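Local coordinates for protein esterase YbfF (Escherichia coli, PDB 3BF7) that acts as an esterase of the alpha/beta-hydrolase fold, probably cleaving thioesters as well, with a substrate-binding crevice created by the arrangement of its domains, at residues A111-P116 and H234-E239; L21-F26 and H88-K93; R6-Q11 and D38-H43. The protein carries 1 engineered substitution. One frame throughout, in Å; residues are numbered along the deposited sequence.

Interaction 1: residues A111-P116 and H234-E239; sequences AIDIAP and HWVHAE
The Asp-His pair of what is probably an alpha/beta-hydrolase Ser-His-Asp triad forms the polar core of this contact. D113 follows the end of strand 106-112, and H234 lies in the loop ahead of helix 236-239. The CG of H234 is anti to its backbone N (chi1 -176°), which brings ND1 to the carboxylate. H234 ND1 donates to D113 OD1 at 2.7 Å, with the N-H aimed almost straight at the oxygen (169°) and the oxygen essentially in the ring plane. OD1 accepts on its anti lone pair, and the carboxylate is turned 59° from the ring. S206 OG also bonds to OD1 and G203 N to OD2, so the carboxylate is held at both oxygens. This would favour its charged form and help to polarise the imidazole. On the far edge of the ring, NE2 makes a weak hydrogen bond with S89 OG.

Beside the Asp-His pair the packing is apolar and buried. V236 CG2 lies 3.8 Å from D113 CB, and I112 CG2 is 4.1 Å from V236 CB. H237 ND1 is also buried here, without a polar partner in the model. The other side of the helical segment is looser: A238 and E239 are exposed and touch nothing of 111-116, while W235 turns away. At the Asp-His pair, the H234 ring has a second neighbour at its edge, with CE1 3.2 Å from D113 O.

Interaction 2: residues L21-F26 and H88-K93; sequences LVHGLF and HSMGGK
S89 sits in the sharp turn between strand 83-88 and helix 90-101, with a positive phi of 50°, as expected of a nucleophile elbow, the likely site of the catalytic serine. Its chi1 of -148° departs from a staggered value. The CB of S89 lies 3.9 Å above the centre of the H88 ring. That ring, its CG anti to the backbone N, is fixed at both nitrogens: NE2 bonds to H234 O, and ND1 to water 1, which lies in the ring plane and accepts from G24 N.

M90 reaches the opposing loop with CG anti to the backbone N and an extended chi2, then bends at chi3 (75°). The bend carries M90 CE to within 3.6 Å of G24 C, while M90 SD lies 4.2 Å from L25 CD1, the two side chains crossing at about a right angle. H23 points its CB away, yet its ring is fixed by H23 ND1 donating to G24 O at 2.8 Å, the oxygen lying in the ring plane and offering a lone pair. Water 2 accepts from L25 N (2.9 Å) and M90 N (3.0 Å), the pair of amides that would form the oxyanion hole in this family. G91 brings its bare CA to 3.1 Å from H23 O, and V22 CG1 rests on the same CA.

Strands 19-22 and 83-88 are neighbours in the sheet, joined here by H88 N donating to V22 O, nearly along the carbonyl axis. Helix 64-78 packs on V22 and M90, and helix 182-186 on L25 and M90.

Interaction 3: residues R6-Q11 and D38-H43; sequences RAQTAQ and DLVNDH
Hydrogen bonding between the two segments rests on the carbonyl of V40. Q11 N donates to V40 O at 2.9 Å with an N-H...O angle of 163°, arriving nearly along the C=O axis. The same oxygen receives a CA-H...O contact from A10 CA at 3.3 Å, so two successive residues of the chain leaving strand 5-8 converge on it.

A second set of bonds shapes segment 38-43 from within. N41 ND2 donates to D38 O at 2.7 Å, onto a lone pair although the amide plane is tilted, and N41 N shares that acceptor. H43 ND1 donates to L39 O at 3.0 Å, in the ring plane, and more weakly to D42 OD1. The side chains of N41 and H43 thus fold back on the carbonyls of D38 and L39.

Van der Waals packing centres on V40. Its chi1 of 71° puts CG1 in the crowded position between backbone N and carbonyl carbon, while CG2 lies anti to N. CG2 meets the amide end of Q8, with OE1 at 3.4 Å, and also touches T9 O; CG1 faces the tip of Q11. A10 CB presses against the carbonyl of H43, 3.3 Å from its O. The Q11 and N41 amides run side by side with planes 86° apart; NE2 and OD1 come close, but the angle is poor for a hydrogen bond.

The charges look elsewhere: D38 and D42 both form salt bridges with R249 of helix 241-253.

The contact belongs to the edge of the alpha/beta-hydrolase sheet: strand 5-8, an outermost strand and antiparallel to its neighbour 45-48, runs on past the loop that links helix 33-39 to strand 45-48, within a beta-alpha-beta crossover from strand 19-22.

In the fold
Interactions 1 and 2 are buried and adjoin each other, their centres about 9 Å apart; interaction 3, partly buried at the sheet edge, is centred about 21 and 20 Å from theirs. All reach the same mixed sheet. I112 O lies 3.0 Å from S89 N, probably a hydrogen bond from the turn after strand 83-88 to the end of strand 106-112, and together interactions 1 and 2 assemble the likely Ser-His-Asp triad. Interactions 2 and 3 are linked along the chain, strand 19-22 lying between strand 5-8 and helix 33-39. The chemistry follows position: a buried imidazole-carboxylate pair in interaction 1, water-bridged amides and bare glycines in 2, and backbone carbonyls with polar side-chain ends in 3.

Interaction 1: residues A111-P116 and H234-E239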
# COMPACT_ATOMS: atom_id res chain seq x y z
N ALA A 111 -9.13 0.10 0.59
CA ALA A 111 -8.15 -0.79 -0.04
C ALA A 111 -8.11 -0.43 -1.52
O ALA A 111 -9.10 -0.58 -2.23
CB ALA A 111 -8.57 -2.24 0.14
N ILE A 112 -6.95 0.06 -1.96
CA ILE A 112 -6.78 0.49 -3.35
C ILE A 112 -6.18 -0.62 -4.22
O ILE A 112 -5.11 -1.15 -3.93
CB ILE A 112 -5.89 1.76 -3.42
CG1 ILE A 112 -6.47 2.84 -2.50
CG2 ILE A 112 -5.82 2.27 -4.85
CD1 ILE A 112 -5.62 4.10 -2.41
N ASP A 113 -6.92 -0.93 -5.28
CA ASP A 113 -6.62 -1.97 -6.27
C ASP A 113 -5.99 -3.23 -5.69
O ASP A 113 -4.86 -3.61 -6.03
CB ASP A 113 -5.76 -1.44 -7.42
CG ASP A 113 -5.96 -2.25 -8.69
OD1 ASP A 113 -4.96 -2.71 -9.28
OD2 ASP A 113 -7.13 -2.43 -9.08
N ILE A 114 -6.76 -3.89 -4.85
CA ILE A 114 -6.31 -5.11 -4.20
C ILE A 114 -7.51 -5.89 -3.65
O ILE A 114 -8.54 -5.30 -3.28
CB ILE A 114 -5.34 -4.76 -3.03
CG1 ILE A 114 -4.69 -6.02 -2.47
CG2 ILE A 114 -6.09 -4.00 -1.94
CD1 ILE A 114 -3.75 -6.70 -3.44
N ALA A 115 -7.38 -7.21 -3.63
CA ALA A 115 -8.42 -8.08 -3.10
C ALA A 115 -7.76 -9.00 -2.07
O ALA A 115 -6.57 -9.29 -2.17
CB ALA A 115 -9.04 -8.91 -4.22
N PRO A 116 -8.52 -9.44 -1.06
CA PRO A 116 -7.99 -10.33 -0.02
C PRO A 116 -7.94 -11.76 -0.55
O PRO A 116 -8.74 -12.62 -0.15
CB PRO A 116 -8.97 -10.14 1.13
CG PRO A 116 -10.27 -9.93 0.41
CD PRO A 116 -9.89 -9.00 -0.73
N HIS A 234 -3.00 -0.33 -12.06
CA HIS A 234 -2.78 -0.72 -10.67
C HIS A 234 -2.46 0.41 -9.69
O HIS A 234 -2.92 0.38 -8.55
CB HIS A 234 -1.69 -1.79 -10.62
CG HIS A 234 -1.44 -2.33 -9.26
ND1 HIS A 234 -2.44 -2.85 -8.46
CD2 HIS A 234 -0.29 -2.47 -8.56
CE1 HIS A 234 -1.91 -3.29 -7.33
NE2 HIS A 234 -0.61 -3.07 -7.36
N TRP A 235 -1.66 1.39 -10.10
CA TRP A 235 -1.35 2.51 -9.21
C TRP A 235 -2.40 3.59 -9.49
O TRP A 235 -2.10 4.67 -10.00
CB TRP A 235 0.07 3.02 -9.47
CG TRP A 235 1.14 2.10 -8.90
CD1 TRP A 235 1.76 2.20 -7.68
CD2 TRP A 235 1.69 0.93 -9.53
NE1 TRP A 235 2.65 1.17 -7.51
CE2 TRP A 235 2.63 0.38 -8.63
CE3 TRP A 235 1.47 0.30 -10.76
CZ2 TRP A 235 3.35 -0.78 -8.93
CZ3 TRP A 235 2.20 -0.85 -11.05
CH2 TRP A 235 3.13 -1.38 -10.14
N VAL A 236 -3.64 3.26 -9.14
CA VAL A 236 -4.79 4.14 -9.37
C VAL A 236 -4.61 5.56 -8.88
O VAL A 236 -4.95 6.52 -9.57
CB VAL A 236 -6.07 3.56 -8.72
CG1 VAL A 236 -7.30 4.26 -9.28
CG2 VAL A 236 -6.15 2.06 -8.94
N HIS A 237 -4.08 5.70 -7.67
CA HIS A 237 -3.87 7.01 -7.07
C HIS A 237 -2.84 7.85 -7.82
O HIS A 237 -2.87 9.08 -7.76
CB HIS A 237 -3.42 6.85 -5.61
CG HIS A 237 -2.25 5.94 -5.45
ND1 HIS A 237 -2.32 4.59 -5.69
CD2 HIS A 237 -0.96 6.20 -5.11
CE1 HIS A 237 -1.13 4.05 -5.51
NE2 HIS A 237 -0.29 5.00 -5.15
N ALA A 238 -1.92 7.19 -8.51
CA ALA A 238 -0.90 7.89 -9.27
C ALA A 238 -1.45 8.42 -10.59
O ALA A 238 -1.03 9.46 -11.08
CB ALA A 238 0.28 6.97 -9.53
N GLU A 239 -2.41 7.69 -11.16
CA GLU A 239 -3.00 8.07 -12.44
C GLU A 239 -4.21 8.98 -12.34
O GLU A 239 -4.34 9.94 -13.10
CB GLU A 239 -3.39 6.82 -13.22
CG GLU A 239 -2.23 5.89 -13.53
CD GLU A 239 -2.65 4.66 -14.30
OE1 GLU A 239 -1.79 3.79 -14.55
OE2 GLU A 239 -3.85 4.55 -14.66

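Interaction 2: residues L21-F26 and H88-K93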
# COMPACT_ATOMS: atom_id res chain seq x y z
N LEU A 21 -1.76 5.96 6.05
CA LEU A 21 -1.61 5.57 4.65
C LEU A 21 -0.50 4.53 4.54
O LEU A 21 0.61 4.74 5.04
CB LEU A 21 -1.27 6.80 3.81
CG LEU A 21 -2.31 7.93 3.83
CD1 LEU A 21 -1.69 9.20 3.28
CD2 LEU A 21 -3.53 7.53 3.04
N VAL A 22 -0.81 3.43 3.85
CA VAL A 22 0.13 2.32 3.70
C VAL A 22 0.36 1.95 2.23
O VAL A 22 -0.55 1.50 1.54
CB VAL A 22 -0.39 1.07 4.46
CG1 VAL A 22 0.71 0.03 4.57
CG2 VAL A 22 -0.90 1.48 5.84
N HIS A 23 1.59 2.13 1.77
CA HIS A 23 1.99 1.85 0.39
C HIS A 23 2.09 0.37 0.04
O HIS A 23 1.98 -0.50 0.91
CB HIS A 23 3.33 2.53 0.11
CG HIS A 23 4.47 1.93 0.86
ND1 HIS A 23 5.06 0.75 0.48
CD2 HIS A 23 5.08 2.30 2.01
CE1 HIS A 23 5.99 0.42 1.36
NE2 HIS A 23 6.02 1.35 2.30
N GLY A 24 2.35 0.09 -1.23
CA GLY A 24 2.47 -1.27 -1.72
C GLY A 24 3.89 -1.76 -1.94
O GLY A 24 4.85 -1.06 -1.62
N LEU A 25 4.01 -2.96 -2.49
CA LEU A 25 5.32 -3.57 -2.74
C LEU A 25 6.25 -2.66 -3.54
O LEU A 25 5.86 -2.08 -4.56
CB LEU A 25 5.15 -4.91 -3.45
CG LEU A 25 6.43 -5.72 -3.69
CD1 LEU A 25 7.07 -6.11 -2.36
CD2 LEU A 25 6.09 -6.95 -4.51
N PHE A 26 7.49 -2.57 -3.06
CA PHE A 26 8.55 -1.75 -3.66
C PHE A 26 8.30 -0.25 -3.50
O PHE A 26 9.03 0.56 -4.06
CB PHE A 26 8.75 -2.09 -5.15
CG PHE A 26 9.26 -3.49 -5.40
CD1 PHE A 26 10.44 -3.94 -4.80
CD2 PHE A 26 8.57 -4.35 -6.24
CE1 PHE A 26 10.91 -5.23 -5.05
CE2 PHE A 26 9.03 -5.64 -6.49
CZ PHE A 26 10.20 -6.08 -5.90
N HIS A 88 -2.62 0.67 -0.32
CA HIS A 88 -2.54 0.29 -1.72
C HIS A 88 -1.87 -1.08 -1.86
O HIS A 88 -0.78 -1.30 -1.33
CB HIS A 88 -1.72 1.30 -2.52
CG HIS A 88 -1.49 0.89 -3.94
ND1 HIS A 88 -0.22 0.70 -4.46
CD2 HIS A 88 -2.35 0.60 -4.94
CE1 HIS A 88 -0.33 0.31 -5.72
NE2 HIS A 88 -1.61 0.25 -6.04
N SER A 89 -2.54 -1.98 -2.58
CA SER A 89 -2.00 -3.31 -2.87
C SER A 89 -1.48 -4.01 -1.61
O SER A 89 -2.26 -4.28 -0.71
CB SER A 89 -0.91 -3.17 -3.93
OG SER A 89 -0.85 -4.31 -4.76
N MET A 90 -0.18 -4.33 -1.54
CA MET A 90 0.36 -4.99 -0.35
C MET A 90 -0.06 -4.25 0.92
O MET A 90 -0.39 -4.87 1.93
CB MET A 90 1.90 -5.04 -0.43
CG MET A 90 2.58 -5.59 0.81
SD MET A 90 4.38 -5.41 0.73
CE MET A 90 4.53 -3.64 1.06
N GLY A 91 -0.04 -2.92 0.86
CA GLY A 91 -0.44 -2.11 2.00
C GLY A 91 -1.91 -2.30 2.32
O GLY A 91 -2.32 -2.25 3.47
N GLY A 92 -2.71 -2.51 1.27
CA GLY A 92 -4.13 -2.77 1.45
C GLY A 92 -4.32 -4.12 2.12
O GLY A 92 -5.21 -4.29 2.95
N LYS A 93 -3.49 -5.10 1.75
CA LYS A 93 -3.58 -6.41 2.38
C LYS A 93 -3.19 -6.30 3.86
O LYS A 93 -3.79 -6.95 4.71
CB LYS A 93 -2.71 -7.43 1.65
CG LYS A 93 -3.44 -8.14 0.51
CD LYS A 93 -2.53 -9.10 -0.24
CE LYS A 93 -3.32 -9.97 -1.21
NZ LYS A 93 -2.42 -10.88 -1.98
O HOH W 1 2.33 1.51 -3.63
O HOH W 2 1.86 -4.53 -3.68

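Interaction 3: residues R6-Q11 and D38-H43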
# COMPACT_ATOMS: atom_id res chain seq x y z
N ARG A 6 5.96 9.47 8.78
CA ARG A 6 5.99 10.90 8.54
C ARG A 6 4.59 11.32 8.97
O ARG A 6 3.60 10.90 8.36
CB ARG A 6 6.18 11.20 7.05
CG ARG A 6 6.30 12.68 6.72
CD ARG A 6 7.60 13.26 7.26
NE ARG A 6 8.76 12.56 6.73
CZ ARG A 6 9.05 12.45 5.43
NH1 ARG A 6 8.24 12.99 4.53
NH2 ARG A 6 10.13 11.79 5.04
N ALA A 7 4.50 12.11 10.04
CA ALA A 7 3.21 12.55 10.55
C ALA A 7 2.99 14.04 10.33
O ALA A 7 3.93 14.83 10.40
CB ALA A 7 3.11 12.23 12.04
N GLN A 8 1.75 14.41 10.05
CA GLN A 8 1.41 15.81 9.83
C GLN A 8 0.06 16.10 10.46
O GLN A 8 -0.91 15.36 10.27
CB GLN A 8 1.39 16.11 8.33
CG GLN A 8 1.41 17.59 7.99
CD GLN A 8 1.71 17.84 6.53
OE1 GLN A 8 0.97 17.40 5.65
NE2 GLN A 8 2.80 18.56 6.26
N THR A 9 -0.01 17.19 11.22
CA THR A 9 -1.23 17.58 11.90
C THR A 9 -2.23 18.22 10.94
O THR A 9 -1.86 18.94 10.02
CB THR A 9 -0.92 18.58 13.03
OG1 THR A 9 -0.01 17.97 13.96
CG2 THR A 9 -2.20 18.97 13.77
N ALA A 10 -3.51 17.93 11.16
CA ALA A 10 -4.58 18.47 10.32
C ALA A 10 -4.50 19.99 10.30
O ALA A 10 -4.24 20.63 11.32
CB ALA A 10 -5.93 18.03 10.86
N GLN A 11 -4.71 20.57 9.12
CA GLN A 11 -4.67 22.02 8.98
C GLN A 11 -5.91 22.66 9.59
O GLN A 11 -5.94 23.86 9.84
CB GLN A 11 -4.56 22.39 7.49
CG GLN A 11 -3.30 21.85 6.82
CD GLN A 11 -3.24 22.17 5.34
OE1 GLN A 11 -2.29 21.79 4.66
NE2 GLN A 11 -4.26 22.86 4.84
N ASP A 38 -4.13 16.02 0.37
CA ASP A 38 -5.52 16.47 0.36
C ASP A 38 -6.19 16.18 1.69
O ASP A 38 -6.88 17.03 2.26
CB ASP A 38 -6.29 15.79 -0.78
CG ASP A 38 -7.74 16.19 -0.81
OD1 ASP A 38 -8.54 15.60 -0.06
OD2 ASP A 38 -8.09 17.11 -1.59
N LEU A 39 -5.98 14.97 2.21
CA LEU A 39 -6.61 14.57 3.46
C LEU A 39 -6.11 15.30 4.70
O LEU A 39 -6.80 15.34 5.71
CB LEU A 39 -6.46 13.05 3.62
CG LEU A 39 -7.19 12.25 2.53
CD1 LEU A 39 -6.74 10.80 2.56
CD2 LEU A 39 -8.70 12.36 2.73
N VAL A 40 -4.92 15.89 4.63
CA VAL A 40 -4.36 16.62 5.77
C VAL A 40 -5.11 17.93 6.02
O VAL A 40 -4.92 18.58 7.05
CB VAL A 40 -2.85 16.92 5.57
CG1 VAL A 40 -2.66 17.98 4.50
CG2 VAL A 40 -2.23 17.35 6.89
N ASN A 41 -5.97 18.32 5.09
CA ASN A 41 -6.74 19.55 5.25
C ASN A 41 -7.67 19.42 6.45
O ASN A 41 -7.95 20.40 7.15
CB ASN A 41 -7.57 19.84 4.00
CG ASN A 41 -6.73 20.42 2.87
OD1 ASN A 41 -6.17 21.51 3.00
ND2 ASN A 41 -6.65 19.70 1.76
N ASP A 42 -8.14 18.19 6.70
CA ASP A 42 -9.06 17.95 7.80
C ASP A 42 -8.81 16.67 8.61
O ASP A 42 -9.70 16.20 9.32
CB ASP A 42 -10.50 17.96 7.28
CG ASP A 42 -10.70 17.04 6.09
OD1 ASP A 42 -9.70 16.59 5.49
OD2 ASP A 42 -11.87 16.78 5.73
N HIS A 43 -7.61 16.12 8.52
CA HIS A 43 -7.25 14.92 9.28
C HIS A 43 -5.78 14.93 9.64
O HIS A 43 -4.96 15.49 8.92
CB HIS A 43 -7.43 13.62 8.47
CG HIS A 43 -8.81 13.40 7.94
ND1 HIS A 43 -9.28 14.01 6.80
CD2 HIS A 43 -9.80 12.58 8.37
CE1 HIS A 43 -10.50 13.58 6.55
NE2 HIS A 43 -10.84 12.71 7.49